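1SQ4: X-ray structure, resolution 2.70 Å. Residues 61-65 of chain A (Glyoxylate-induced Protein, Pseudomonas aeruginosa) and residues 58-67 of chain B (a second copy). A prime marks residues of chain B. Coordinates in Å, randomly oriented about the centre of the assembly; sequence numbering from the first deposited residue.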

ATOM      1  N   LEU A  61      19.401   7.181  -4.782  1.00 15.81           N
ATOM      2  CA  LEU A  61      18.648   6.572  -3.713  1.00 17.77           C
ATOM      3  C   LEU A  61      19.496   6.648  -2.478  1.00 20.08           C
ATOM      4  O   LEU A  61      20.719   6.680  -2.566  1.00 19.93           O
ATOM      5  CB  LEU A  61      18.370   5.123  -4.057  1.00 15.94           C
ATOM      6  CG  LEU A  61      16.905   4.759  -4.209  1.00 13.92           C
ATOM      7  CD1 LEU A  61      16.077   5.895  -4.787  1.00 10.11           C
ATOM      8  CD2 LEU A  61      16.879   3.535  -5.079  1.00 12.85           C
ATOM      9  N   SER A  62      18.857   6.670  -1.323  1.00 22.68           N
ATOM     10  CA  SER A  62      19.620   6.758  -0.097  1.00 26.55           C
ATOM     11  C   SER A  62      20.398   5.478   0.155  1.00 28.19           C
ATOM     12  O   SER A  62      20.053   4.415  -0.361  1.00 29.61           O
ATOM     13  CB  SER A  62      18.692   7.040   1.075  1.00 27.86           C
ATOM     14  OG  SER A  62      19.452   7.271   2.241  1.00 31.49           O
ATOM     15  N   GLY A  63      21.461   5.580   0.939  1.00 29.75           N
ATOM     16  CA  GLY A  63      22.240   4.393   1.236  1.00 32.82           C
ATOM     17  C   GLY A  63      23.619   4.334   0.611  1.00 34.83           C
ATOM     18  O   GLY A  63      24.389   5.295   0.707  1.00 36.10           O
ATOM     19  N   PHE A  64      23.928   3.205  -0.029  1.00 35.39           N
ATOM     20  CA  PHE A  64      25.232   2.980  -0.664  1.00 36.22           C
ATOM     21  C   PHE A  64      25.239   3.444  -2.120  1.00 35.48           C
ATOM     22  O   PHE A  64      25.155   2.635  -3.049  1.00 35.44           O
ATOM     23  CB  PHE A  64      25.609   1.491  -0.581  1.00 38.46           C
ATOM     24  CG  PHE A  64      27.093   1.233  -0.695  1.00 41.08           C
ATOM     25  CD1 PHE A  64      27.732   1.277  -1.933  1.00 41.15           C
ATOM     26  CD2 PHE A  64      27.859   0.988   0.449  1.00 41.57           C
ATOM     27  CE1 PHE A  64      29.112   1.081  -2.031  1.00 41.67           C
ATOM     28  CE2 PHE A  64      29.241   0.791   0.360  1.00 41.28           C
ATOM     29  CZ  PHE A  64      29.869   0.840  -0.879  1.00 41.06           C
ATOM     30  N   ALA A  65      25.353   4.761  -2.292  1.00 34.44           N
ATOM     31  CA  ALA A  65      25.353   5.405  -3.601  1.00 32.94           C
ATOM     32  C   ALA A  65      26.385   6.535  -3.665  1.00 31.33           C
ATOM     33  O   ALA A  65      26.212   7.531  -4.379  1.00 30.94           O
ATOM     34  CB  ALA A  65      23.962   5.958  -3.888  1.00 33.20           C
TER
ATOM     35  N   ALA B  58      26.427  -9.575  -0.977  1.00 17.93           N
ATOM     36  CA  ALA B  58      26.679  -8.615   0.084  1.00 16.94           C
ATOM     37  C   ALA B  58      25.720  -7.443  -0.065  1.00 16.20           C
ATOM     38  O   ALA B  58      25.098  -7.274  -1.110  1.00 16.11           O
ATOM     39  CB  ALA B  58      28.108  -8.133   0.011  1.00 16.03           C
ATOM     40  N   ARG B  59      25.606  -6.639   0.987  1.00 17.67           N
ATOM     41  CA  ARG B  59      24.720  -5.477   0.988  1.00 15.54           C
ATOM     42  C   ARG B  59      23.357  -5.814   0.381  1.00 14.92           C
ATOM     43  O   ARG B  59      22.914  -5.175  -0.561  1.00 15.75           O
ATOM     44  CB  ARG B  59      25.365  -4.335   0.209  1.00 12.83           C
ATOM     45  CG  ARG B  59      26.704  -3.919   0.756  1.00 13.46           C
ATOM     46  CD  ARG B  59      27.076  -2.512   0.302  1.00 14.29           C
ATOM     47  NE  ARG B  59      27.425  -2.413  -1.119  1.00 13.74           N
ATOM     48  CZ  ARG B  59      28.588  -2.803  -1.633  1.00 13.39           C
ATOM     49  NH1 ARG B  59      29.525  -3.328  -0.854  1.00 17.17           N
ATOM     50  NH2 ARG B  59      28.824  -2.646  -2.920  1.00 10.38           N
ATOM     51  N   PRO B  60      22.674  -6.829   0.922  1.00 14.89           N
ATOM     52  CA  PRO B  60      21.361  -7.210   0.390  1.00 15.27           C
ATOM     53  C   PRO B  60      20.325  -6.107   0.554  1.00 14.81           C
ATOM     54  O   PRO B  60      19.404  -5.960  -0.249  1.00 14.59           O
ATOM     55  CB  PRO B  60      21.004  -8.450   1.208  1.00 15.24           C
ATOM     56  CG  PRO B  60      22.360  -9.035   1.542  1.00 15.76           C
ATOM     57  CD  PRO B  60      23.133  -7.797   1.932  1.00 14.96           C
ATOM     58  N   LEU B  61      20.490  -5.330   1.607  1.00 15.81           N
ATOM     59  CA  LEU B  61      19.571  -4.256   1.893  1.00 17.77           C
ATOM     60  C   LEU B  61      20.396  -3.057   2.259  1.00 20.08           C
ATOM     61  O   LEU B  61      21.510  -3.197   2.751  1.00 19.93           O
ATOM     62  CB  LEU B  61      18.687  -4.647   3.059  1.00 15.94           C
ATOM     63  CG  LEU B  61      17.206  -4.749   2.748  1.00 13.92           C
ATOM     64  CD1 LEU B  61      16.937  -5.242   1.335  1.00 10.11           C
ATOM     65  CD2 LEU B  61      16.634  -5.667   3.790  1.00 12.85           C
ATOM     66  N   SER B  62      19.855  -1.875   2.029  1.00 22.68           N
ATOM     67  CA  SER B  62      20.607  -0.681   2.348  1.00 26.55           C
ATOM     68  C   SER B  62      20.761  -0.517   3.850  1.00 28.19           C
ATOM     69  O   SER B  62      19.980  -1.062   4.630  1.00 29.61           O
ATOM     70  CB  SER B  62      19.917   0.542   1.761  1.00 27.86           C
ATOM     71  OG  SER B  62      20.728   1.682   1.946  1.00 31.49           O
ATOM     72  N   GLY B  63      21.780   0.223   4.260  1.00 29.75           N
ATOM     73  CA  GLY B  63      21.977   0.435   5.681  1.00 32.82           C
ATOM     74  C   GLY B  63      23.181  -0.253   6.293  1.00 34.83           C
ATOM     75  O   GLY B  63      24.292  -0.151   5.764  1.00 36.10           O
ATOM     76  N   PHE B  64      22.958  -0.952   7.406  1.00 35.39           N
ATOM     77  CA  PHE B  64      24.022  -1.652   8.134  1.00 36.22           C
ATOM     78  C   PHE B  64      24.197  -3.087   7.636  1.00 35.48           C
ATOM     79  O   PHE B  64      23.752  -4.044   8.277  1.00 35.44           O
ATOM     80  CB  PHE B  64      23.721  -1.649   9.642  1.00 38.46           C
ATOM     81  CG  PHE B  64      24.945  -1.839  10.507  1.00 41.08           C
ATOM     82  CD1 PHE B  64      25.513  -3.101  10.672  1.00 41.15           C
ATOM     83  CD2 PHE B  64      25.555  -0.741  11.122  1.00 41.57           C
ATOM     84  CE1 PHE B  64      26.670  -3.267  11.437  1.00 41.67           C
ATOM     85  CE2 PHE B  64      26.714  -0.899  11.889  1.00 41.28           C
ATOM     86  CZ  PHE B  64      27.274  -2.162  12.045  1.00 41.06           C
ATOM     87  N   ALA B  65      24.865  -3.209   6.490  1.00 34.44           N
ATOM     88  CA  ALA B  65      25.115  -4.489   5.835  1.00 32.94           C
ATOM     89  C   ALA B  65      26.533  -4.551   5.258  1.00 31.33           C
ATOM     90  O   ALA B  65      26.791  -5.214   4.245  1.00 30.94           O
ATOM     91  CB  ALA B  65      24.094  -4.691   4.722  1.00 33.20           C
ATOM     92  N   GLU B  66      27.449  -3.853   5.909  1.00 29.78           N
ATOM     93  CA  GLU B  66      28.830  -3.815   5.464  1.00 27.74           C
ATOM     94  C   GLU B  66      29.724  -4.566   6.456  1.00 25.04           C
ATOM     95  O   GLU B  66      30.946  -4.475   6.389  1.00 26.71           O
ATOM     96  CB  GLU B  66      29.279  -2.360   5.335  1.00 28.82           C
ATOM     97  CG  GLU B  66      28.279  -1.495   4.589  1.00 33.02           C
ATOM     98  CD  GLU B  66      28.788  -0.089   4.344  1.00 36.84           C
ATOM     99  OE1 GLU B  66      29.830   0.058   3.660  1.00 38.30           O
ATOM    100  OE2 GLU B  66      28.146   0.872   4.830  1.00 38.33           O
ATOM    101  N   THR B  67      29.111  -5.313   7.371  1.00 20.29           N
ATOM    102  CA  THR B  67      29.871  -6.074   8.360  1.00 15.86           C
ATOM    103  C   THR B  67      30.443  -7.353   7.778  1.00 15.24           C
ATOM    104  O   THR B  67      31.559  -7.757   8.104  1.00 16.62           O
ATOM    105  CB  THR B  67      29.010  -6.490   9.562  1.00 12.59           C
ATOM    106  OG1 THR B  67      28.720  -5.346  10.368  1.00 15.85           O
ATOM    107  CG2 THR B  67      29.739  -7.514  10.403  1.00  8.44           C
TER

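This is a small loop-to-loop contact between two copies of the protein, built around a cation-pi stack of Arg59′ on Phe64 and held without any hydrogen bond between the stretches. Neither stretch forms regular helix or strand, and no backbone hydrogen bond joins them. The closest CA atoms are those of Gly63 and Ser62′, 5.4 Å apart. The surface buried, both sides summed, is 226 Å².

Phe64 covers most of the contact on the chain A side. Its CA-to-CB bond points toward chain B, and chi1 is t. The guanidinium of Arg59′ lies flat on the ring, with the planes at 14°. Arg59′ CZ sits 3.9 Å from the centroid of the Phe64 ring, only 12° off the ring normal. The positive charge therefore faces the pi electrons almost squarely. The aliphatic part of the arginine joins in: Arg59′ CD is 4.0 Å from the same centroid and makes a CH-pi contact over the face. Arg59′ NH2 is hydrogen-bonded elsewhere in the structure, which does not prevent the flat stack.

Glu66′ approaches the same ring at its edge. Glu66′ OE1 lies 3.4 Å from Phe64 CE2, near the ring plane. The ring's CH edge carries a slight positive charge, so a carboxylate oxygen is a suitable neighbour there.

The second meeting point is Ser62′ against Gly63. Ser62′ OG is 3.2 Å from Gly63 CA, a close packing contact. A CB on Gly63 would point toward chain B and fall 2.0 Å from Ser62′ OG, a clash. The backbone angles of Gly63, phi 110° and psi -131°, call for glycine by themselves. Within each chain, a weak backbone hydrogen bond closes over Phe64 in chain A and over Phe64′ in chain B: Ala65 N to Gly63 O is 3.2 Å, and Ala65′ N to Gly63′ O is also 3.2 Å.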